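Side-chain contacts in sister chromatid cohesion protein (Chaetomium thermophilum, PDB 5T8V), which probably acts as a chromatin-binding cohesin loader, represented here by its helical C-terminal HEAT-repeat fragment: residues A424-L427 with L428-M432; Q750-E754 with I755-P759; R840-L843 with Q844-I848. All blocks are in the same frame, centred on the assembly; numbering follows the deposited sequence.

Overall arrangement
The three contacts lie in series along one chain built mainly from helices, the C-terminal HEAT-repeat fragment of the loader Scc2. Contact 1 comes first, near the start of helix 423-440. Contact 2 follows at the end of helix 742-755 and in the loop after it, and contact 3 starts helix 839-852. The centres of contacts 1 and 2 are 55 Å apart and those of contacts 1 and 3 are 67 Å apart, across the chain's centre. Contacts 2 and 3, with centres 20 Å apart, do not touch each other but share one neighbourhood of the elongated solenoid, where helix 773-786 touches both; contact 1 is a distant point of it.

Contact 1 (A424-L427 with L428-M432); sequences AELL and LRLLM
Glu-425 and Arg-429 form an i to i+4 salt bridge on one turn of helix 423-440, an alpha helix of the HEAT-repeat array. The arginine grips the carboxylate side-on with two nitrogens, one to each oxygen. The nearly straight bond runs from Arg-429 NE to Glu-425 OE2 (3.1 Å, 166°), and OE2 lies close to the guanidinium plane. The second, from Arg-429 NH2 to Glu-425 OE1 at 3.2 Å, uses the syn lone pair of OE1 but is tilted out of that plane. The carboxylate and guanidinium planes are turned 46° against each other, so the grip is twisted. Glu-425 has CG anti to its backbone N (chi1 -180°) and then bends at chi2, which carries the carboxylate along the helix toward the arginine. With two bonds the guanidinium is limited in its rotation.

Apolar contacts flank the pair. Leu-426 CD1 sits over one guanidinium face, toward its rim, 3.8 Å from Arg-429 CZ. The same methyl meets Leu-430 CG at 4.2 Å, a looser contact. Around this turn, Leu-426 and Leu-427 pack on helices 305-315 and 357-391, while Leu-428 and Leu-431 face helix 402-414; Glu-425 and Arg-429 also touch the loop residues Ser-604 and Gln-605, respectively.

Backbone bonds complete the turn. Leu-430 N reaches Leu-426 O at 3.0 Å, and Leu-431 N reaches Leu-427 O. The bond from Leu-428 N ends on Ala-424 O at 2.9 Å.

Contact 2 (Q750-E754 with I755-P759); sequences QVIEE and IWFAP
Ile-755 N donates to Val-751 O (2.9 Å) and Trp-756 N to Ile-752 O (3.0 Å), after which the bond from Phe-757 N to Glu-753 O is weak and bent at 125°, the helical pattern fraying where the chain leaves helix 742-755. This is the C-terminal end of an alpha helix in the HEAT-repeat solenoid, within the stretch related to PDS5 proteins. Phe-757 has left helical geometry, with a positive psi of 64°, and Ala-758 is extended, so the chain leads off into the loop before helix 773-786.

Ile-752 and Phe-757 meet across the helix end: Ile-752 CG2 lies 4.2 Å from Phe-757 CE2. The phenyl group has CG anti to its carbonyl carbon, beside its own N (chi1 -49°), which turns the ring back alongside the last turn, its edge near Glu-753 CA. Trp-756 CB lies over one ring face, offset toward the rim. The side chains of Trp-756 and Phe-757 reach helices 773-786 and 791-801, and Trp-756 also meets Leu-734 of helix 723-735; these two aromatics therefore join the helix end to its neighbours.

On another side of the turn, Val-751 CG1 touches Ile-755 CG2 at 4.4 Å, a loose contact. Ile-755 CG1 stands between backbone N and carbonyl carbon, near Val-751 O. Both residues face helix 703-719, from which Lys-714 forms a salt bridge with Glu-754 OE1. The indole NE1 of Trp-756 makes a weak hydrogen bond to the hydroxyl oxygen, OH, of Tyr-717 on that same helix.

Contact 3 (R840-L843 with Q844-I848); sequences RDVL and QVLMI
Leu-846 packs against both Val-842 and Leu-843, i to i+4 and i to i+3 neighbours at the start of helix 839-852, an alpha helix of the HEAT-repeat solenoid. Its CD1 methyl does the touching in both cases, 3.9 Å from Leu-843 CD2 and 4.1 Å from Val-842 CG1. The two approaches differ: Val-842 and Leu-846 run side by side and point the same way, whereas the side chain of Leu-843 slants across that of Leu-846. Leu-846 has CG anti to its carbonyl carbon (chi1 -81°) and an extended second torsion (chi2 171°), which directs CD1 back along the helix to the preceding turn. On Val-842 it is CG1, rather than CG2, that is the branch meeting Leu-846 CD1.

These apolar groups face several parts of the fold. Val-842 and Leu-846 pack on helix 808-824, Val-842 also meets Val-781 of helix 773-786, and Leu-843 leans on Val-880 of helix 878-891.

Arg-840 and Gln-844 lie on another flank. CG of Gln-844, set by chi1 (-78°) beside the backbone N, lies 3.6 Å from Arg-840 O, and the chain then bends at chi2. That oxygen also receives Gln-844 N at 3.0 Å. The guanidinium of Arg-840 is held from outside, NH1 forming a salt bridge with Asp-877 and a hydrogen bond with Thr-879.

Further along, Met-847 carries an extended chain toward helix 878-891. Its backbone N is hydrogen-bonded to Leu-843 O at 2.9 Å.

Contact 1 (A424-L427 with L428-M432)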
loop_
_atom_site.group_PDB
_atom_site.type_symbol
_atom_site.label_atom_id
_atom_site.label_comp_id
_atom_site.label_asym_id
_atom_site.label_seq_id
_atom_site.Cartn_x
_atom_site.Cartn_y
_atom_site.Cartn_z
ATOM N N ALA A 424 10.333 2.345 29.692
ATOM C CA ALA A 424 10.164 2.377 28.244
ATOM C C ALA A 424 8.741 2.005 27.854
ATOM O O ALA A 424 8.112 2.681 27.031
ATOM C CB ALA A 424 11.162 1.429 27.575
ATOM N N GLU A 425 8.214 0.923 28.430
ATOM C CA GLU A 425 6.862 0.501 28.092
ATOM C C GLU A 425 5.831 1.521 28.548
ATOM O O GLU A 425 4.768 1.633 27.933
ATOM C CB GLU A 425 6.563 -0.868 28.706
ATOM C CG GLU A 425 5.159 -1.405 28.407
ATOM C CD GLU A 425 4.096 -0.856 29.343
ATOM O OE1 GLU A 425 4.454 -0.366 30.437
ATOM O OE2 GLU A 425 2.900 -0.909 28.982
ATOM N N LEU A 426 6.113 2.261 29.619
ATOM C CA LEU A 426 5.151 3.241 30.113
ATOM C C LEU A 426 5.133 4.483 29.229
ATOM O O LEU A 426 4.061 4.958 28.825
ATOM C CB LEU A 426 5.481 3.607 31.561
ATOM C CG LEU A 426 4.599 4.666 32.224
ATOM C CD1 LEU A 426 3.126 4.318 32.105
ATOM C CD2 LEU A 426 4.993 4.820 33.682
ATOM N N LEU A 427 6.314 5.016 28.912
ATOM C CA LEU A 427 6.397 6.152 28.003
ATOM C C LEU A 427 5.804 5.803 26.644
ATOM O O LEU A 427 5.002 6.563 26.086
ATOM C CB LEU A 427 7.853 6.592 27.865
ATOM C CG LEU A 427 8.466 7.207 29.124
ATOM C CD1 LEU A 427 9.977 7.158 29.063
ATOM C CD2 LEU A 427 7.989 8.639 29.289
ATOM N N LEU A 428 6.184 4.644 26.100
ATOM C CA LEU A 428 5.638 4.208 24.819
ATOM C C LEU A 428 4.141 3.955 24.905
ATOM O O LEU A 428 3.417 4.186 23.932
ATOM C CB LEU A 428 6.359 2.946 24.348
ATOM C CG LEU A 428 7.809 3.127 23.901
ATOM C CD1 LEU A 428 8.503 1.776 23.795
ATOM C CD2 LEU A 428 7.866 3.862 22.575
ATOM N N ARG A 429 3.659 3.472 26.052
ATOM C CA ARG A 429 2.230 3.228 26.217
ATOM C C ARG A 429 1.446 4.530 26.138
ATOM O O ARG A 429 0.477 4.641 25.378
ATOM C CB ARG A 429 1.965 2.529 27.550
ATOM C CG ARG A 429 0.508 2.144 27.779
ATOM C CD ARG A 429 0.146 2.191 29.255
ATOM N NE ARG A 429 1.006 1.331 30.063
ATOM C CZ ARG A 429 1.004 1.309 31.391
ATOM N NH1 ARG A 429 0.190 2.102 32.074
ATOM N NH2 ARG A 429 1.823 0.494 32.040
ATOM N N LEU A 430 1.848 5.529 26.926
ATOM C CA LEU A 430 1.129 6.799 26.905
ATOM C C LEU A 430 1.257 7.478 25.548
ATOM O O LEU A 430 0.287 8.057 25.039
ATOM C CB LEU A 430 1.643 7.707 28.020
ATOM C CG LEU A 430 1.509 7.129 29.430
ATOM C CD1 LEU A 430 2.082 8.093 30.444
ATOM C CD2 LEU A 430 0.064 6.811 29.764
ATOM N N LEU A 431 2.442 7.414 24.941
ATOM C CA LEU A 431 2.606 7.970 23.604
ATOM C C LEU A 431 1.651 7.304 22.621
ATOM O O LEU A 431 0.998 7.980 21.818
ATOM C CB LEU A 431 4.058 7.809 23.152
ATOM C CG LEU A 431 4.578 8.825 22.135
ATOM C CD1 LEU A 431 6.094 8.842 22.135
ATOM C CD2 LEU A 431 4.067 8.515 20.748
ATOM N N MET A 432 1.539 5.977 22.689
ATOM C CA MET A 432 0.655 5.252 21.784
ATOM C C MET A 432 -0.798 5.653 22.001
ATOM O O MET A 432 -1.518 5.959 21.044
ATOM C CB MET A 432 0.844 3.746 21.977
ATOM C CG MET A 432 -0.118 2.886 21.175
ATOM S SD MET A 432 -1.676 2.590 22.033
ATOM C CE MET A 432 -1.137 1.509 23.357
#

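Contact 2 (Q750-E754 with I755-P759)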
loop_
_atom_site.group_PDB
_atom_site.type_symbol
_atom_site.label_atom_id
_atom_site.label_comp_id
_atom_site.label_asym_id
_atom_site.label_seq_id
_atom_site.Cartn_x
_atom_site.Cartn_y
_atom_site.Cartn_z
ATOM N N GLN A 750 7.797 -9.732 -24.716
ATOM C CA GLN A 750 9.047 -10.079 -24.046
ATOM C C GLN A 750 8.880 -11.265 -23.097
ATOM O O GLN A 750 9.543 -12.302 -23.240
ATOM C CB GLN A 750 9.565 -8.846 -23.293
ATOM C CG GLN A 750 10.650 -9.127 -22.257
ATOM C CD GLN A 750 11.870 -9.803 -22.849
ATOM O OE1 GLN A 750 12.389 -10.770 -22.291
ATOM N NE2 GLN A 750 12.343 -9.289 -23.980
ATOM N N VAL A 751 7.981 -11.122 -22.122
ATOM C CA VAL A 751 7.806 -12.156 -21.104
ATOM C C VAL A 751 7.416 -13.479 -21.751
ATOM O O VAL A 751 7.970 -14.535 -21.427
ATOM C CB VAL A 751 6.765 -11.708 -20.062
ATOM C CG1 VAL A 751 6.527 -12.806 -19.034
ATOM C CG2 VAL A 751 7.220 -10.429 -19.374
ATOM N N ILE A 752 6.454 -13.442 -22.675
ATOM C CA ILE A 752 5.989 -14.677 -23.300
ATOM C C ILE A 752 7.132 -15.358 -24.045
ATOM O O ILE A 752 7.262 -16.588 -24.020
ATOM C CB ILE A 752 4.792 -14.385 -24.221
ATOM C CG1 ILE A 752 3.629 -13.826 -23.396
ATOM C CG2 ILE A 752 4.349 -15.650 -24.955
ATOM C CD1 ILE A 752 2.561 -13.157 -24.217
ATOM N N GLU A 753 7.978 -14.573 -24.714
ATOM C CA GLU A 753 9.160 -15.134 -25.357
ATOM C C GLU A 753 10.074 -15.789 -24.334
ATOM O O GLU A 753 10.685 -16.829 -24.609
ATOM C CB GLU A 753 9.919 -14.046 -26.120
ATOM C CG GLU A 753 9.108 -13.333 -27.192
ATOM C CD GLU A 753 9.950 -12.396 -28.040
ATOM O OE1 GLU A 753 11.192 -12.518 -28.012
ATOM O OE2 GLU A 753 9.368 -11.535 -28.732
ATOM N N GLU A 754 10.182 -15.197 -23.144
ATOM C CA GLU A 754 11.098 -15.730 -22.142
ATOM C C GLU A 754 10.589 -17.047 -21.563
ATOM O O GLU A 754 11.340 -18.026 -21.471
ATOM C CB GLU A 754 11.314 -14.703 -21.031
ATOM C CG GLU A 754 12.335 -15.133 -19.990
ATOM C CD GLU A 754 12.610 -14.053 -18.966
ATOM O OE1 GLU A 754 12.178 -12.900 -19.185
ATOM O OE2 GLU A 754 13.256 -14.355 -17.940
ATOM N N ILE A 755 9.314 -17.095 -21.170
ATOM C CA ILE A 755 8.805 -18.245 -20.428
ATOM C C ILE A 755 8.343 -19.393 -21.323
ATOM O O ILE A 755 8.300 -20.542 -20.860
ATOM C CB ILE A 755 7.649 -17.832 -19.496
ATOM C CG1 ILE A 755 6.466 -17.278 -20.302
ATOM C CG2 ILE A 755 8.140 -16.809 -18.475
ATOM C CD1 ILE A 755 5.239 -16.957 -19.464
ATOM N N TRP A 756 8.000 -19.122 -22.582
ATOM C CA TRP A 756 7.531 -20.154 -23.501
ATOM C C TRP A 756 8.549 -20.507 -24.573
ATOM O O TRP A 756 8.803 -21.692 -24.817
ATOM C CB TRP A 756 6.220 -19.711 -24.171
ATOM C CG TRP A 756 4.986 -20.058 -23.392
ATOM C CD1 TRP A 756 4.895 -20.279 -22.048
ATOM C CD2 TRP A 756 3.665 -20.233 -23.918
ATOM N NE1 TRP A 756 3.599 -20.575 -21.705
ATOM C CE2 TRP A 756 2.825 -20.555 -22.835
ATOM C CE3 TRP A 756 3.112 -20.147 -25.198
ATOM C CZ2 TRP A 756 1.461 -20.791 -22.993
ATOM C CZ3 TRP A 756 1.759 -20.382 -25.353
ATOM C CH2 TRP A 756 0.949 -20.701 -24.257
ATOM N N PHE A 757 9.139 -19.509 -25.227
ATOM C CA PHE A 757 10.030 -19.756 -26.354
ATOM C C PHE A 757 11.464 -19.371 -26.017
ATOM O O PHE A 757 12.029 -18.456 -26.626
ATOM C CB PHE A 757 9.545 -18.985 -27.582
ATOM C CG PHE A 757 8.083 -19.170 -27.867
ATOM C CD1 PHE A 757 7.609 -20.367 -28.377
ATOM C CD2 PHE A 757 7.181 -18.148 -27.625
ATOM C CE1 PHE A 757 6.266 -20.541 -28.639
ATOM C CE2 PHE A 757 5.836 -18.317 -27.886
ATOM C CZ PHE A 757 5.377 -19.514 -28.394
ATOM N N ALA A 758 12.060 -20.067 -25.054
ATOM C CA ALA A 758 13.444 -19.846 -24.671
ATOM C C ALA A 758 14.152 -21.184 -24.520
ATOM O O ALA A 758 13.519 -22.187 -24.175
ATOM C CB ALA A 758 13.542 -19.062 -23.354
ATOM N N PRO A 759 15.472 -21.234 -24.766
ATOM C CA PRO A 759 16.201 -22.497 -24.630
ATOM C C PRO A 759 16.754 -22.720 -23.225
ATOM O O PRO A 759 16.169 -23.494 -22.466
ATOM C CB PRO A 759 17.335 -22.349 -25.647
ATOM C CG PRO A 759 17.532 -20.850 -25.809
ATOM C CD PRO A 759 16.377 -20.137 -25.148
#

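Contact 3 (R840-L843 with Q844-I848)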
loop_
_atom_site.group_PDB
_atom_site.type_symbol
_atom_site.label_atom_id
_atom_site.label_comp_id
_atom_site.label_asym_id
_atom_site.label_seq_id
_atom_site.Cartn_x
_atom_site.Cartn_y
_atom_site.Cartn_z
ATOM N N ARG A 840 -7.183 -33.813 -29.449
ATOM C CA ARG A 840 -7.947 -32.641 -29.861
ATOM C C ARG A 840 -7.292 -31.354 -29.367
ATOM O O ARG A 840 -7.006 -30.437 -30.152
ATOM C CB ARG A 840 -9.370 -32.786 -29.317
ATOM C CG ARG A 840 -10.335 -31.654 -29.593
ATOM C CD ARG A 840 -11.546 -31.824 -28.687
ATOM N NE ARG A 840 -12.784 -31.320 -29.272
ATOM C CZ ARG A 840 -13.991 -31.532 -28.760
ATOM N NH1 ARG A 840 -15.064 -31.036 -29.361
ATOM N NH2 ARG A 840 -14.130 -32.244 -27.648
ATOM N N ASP A 841 -7.027 -31.282 -28.060
ATOM C CA ASP A 841 -6.461 -30.073 -27.472
ATOM C C ASP A 841 -5.077 -29.766 -28.030
ATOM O O ASP A 841 -4.712 -28.594 -28.169
ATOM C CB ASP A 841 -6.405 -30.218 -25.953
ATOM C CG ASP A 841 -7.776 -30.399 -25.335
ATOM O OD1 ASP A 841 -8.761 -29.908 -25.927
ATOM O OD2 ASP A 841 -7.871 -31.029 -24.258
ATOM N N VAL A 842 -4.289 -30.796 -28.346
ATOM C CA VAL A 842 -2.988 -30.570 -28.967
ATOM C C VAL A 842 -3.164 -30.011 -30.373
ATOM O O VAL A 842 -2.441 -29.099 -30.796
ATOM C CB VAL A 842 -2.169 -31.874 -28.978
ATOM C CG1 VAL A 842 -0.839 -31.673 -29.695
ATOM C CG2 VAL A 842 -1.933 -32.369 -27.557
ATOM N N LEU A 843 -4.122 -30.551 -31.125
ATOM C CA LEU A 843 -4.353 -30.068 -32.477
ATOM C C LEU A 843 -4.879 -28.642 -32.491
ATOM O O LEU A 843 -4.707 -27.945 -33.497
ATOM C CB LEU A 843 -5.322 -31.000 -33.202
ATOM C CG LEU A 843 -4.770 -32.415 -33.398
ATOM C CD1 LEU A 843 -5.876 -33.356 -33.816
ATOM C CD2 LEU A 843 -3.648 -32.424 -34.424
ATOM N N GLN A 844 -5.507 -28.185 -31.406
ATOM C CA GLN A 844 -5.938 -26.791 -31.366
ATOM C C GLN A 844 -4.752 -25.832 -31.370
ATOM O O GLN A 844 -4.852 -24.735 -31.931
ATOM C CB GLN A 844 -6.822 -26.541 -30.143
ATOM C CG GLN A 844 -8.249 -27.046 -30.306
ATOM C CD GLN A 844 -8.933 -26.461 -31.529
ATOM O OE1 GLN A 844 -9.203 -27.167 -32.500
ATOM N NE2 GLN A 844 -9.205 -25.161 -31.491
ATOM N N VAL A 845 -3.632 -26.221 -30.766
ATOM C CA VAL A 845 -2.437 -25.376 -30.776
ATOM C C VAL A 845 -1.602 -25.621 -32.028
ATOM O O VAL A 845 -1.041 -24.681 -32.601
ATOM C CB VAL A 845 -1.611 -25.588 -29.486
ATOM C CG1 VAL A 845 -1.300 -27.049 -29.252
ATOM C CG2 VAL A 845 -0.317 -24.778 -29.529
ATOM N N LEU A 846 -1.504 -26.875 -32.479
ATOM C CA LEU A 846 -0.847 -27.133 -33.756
ATOM C C LEU A 846 -1.508 -26.351 -34.882
ATOM O O LEU A 846 -0.831 -25.909 -35.817
ATOM C CB LEU A 846 -0.870 -28.629 -34.070
ATOM C CG LEU A 846 0.194 -29.485 -33.383
ATOM C CD1 LEU A 846 -0.076 -30.962 -33.614
ATOM C CD2 LEU A 846 1.578 -29.112 -33.893
ATOM N N MET A 847 -2.826 -26.168 -34.800
ATOM C CA MET A 847 -3.559 -25.401 -35.800
ATOM C C MET A 847 -3.008 -23.983 -35.914
ATOM O O MET A 847 -2.598 -23.538 -36.994
ATOM C CB MET A 847 -5.039 -25.387 -35.414
ATOM C CG MET A 847 -5.976 -24.700 -36.380
ATOM S SD MET A 847 -7.651 -24.746 -35.711
ATOM C CE MET A 847 -8.588 -23.997 -37.035
ATOM N N ILE A 848 -2.991 -23.257 -34.794
ATOM C CA ILE A 848 -2.523 -21.875 -34.805
ATOM C C ILE A 848 -1.034 -21.800 -35.115
ATOM O O ILE A 848 -0.565 -20.808 -35.687
ATOM C CB ILE A 848 -2.865 -21.189 -33.469
ATOM C CG1 ILE A 848 -2.291 -21.983 -32.288
ATOM C CG2 ILE A 848 -4.377 -21.020 -33.353
ATOM C CD1 ILE A 848 -2.719 -21.485 -30.925
#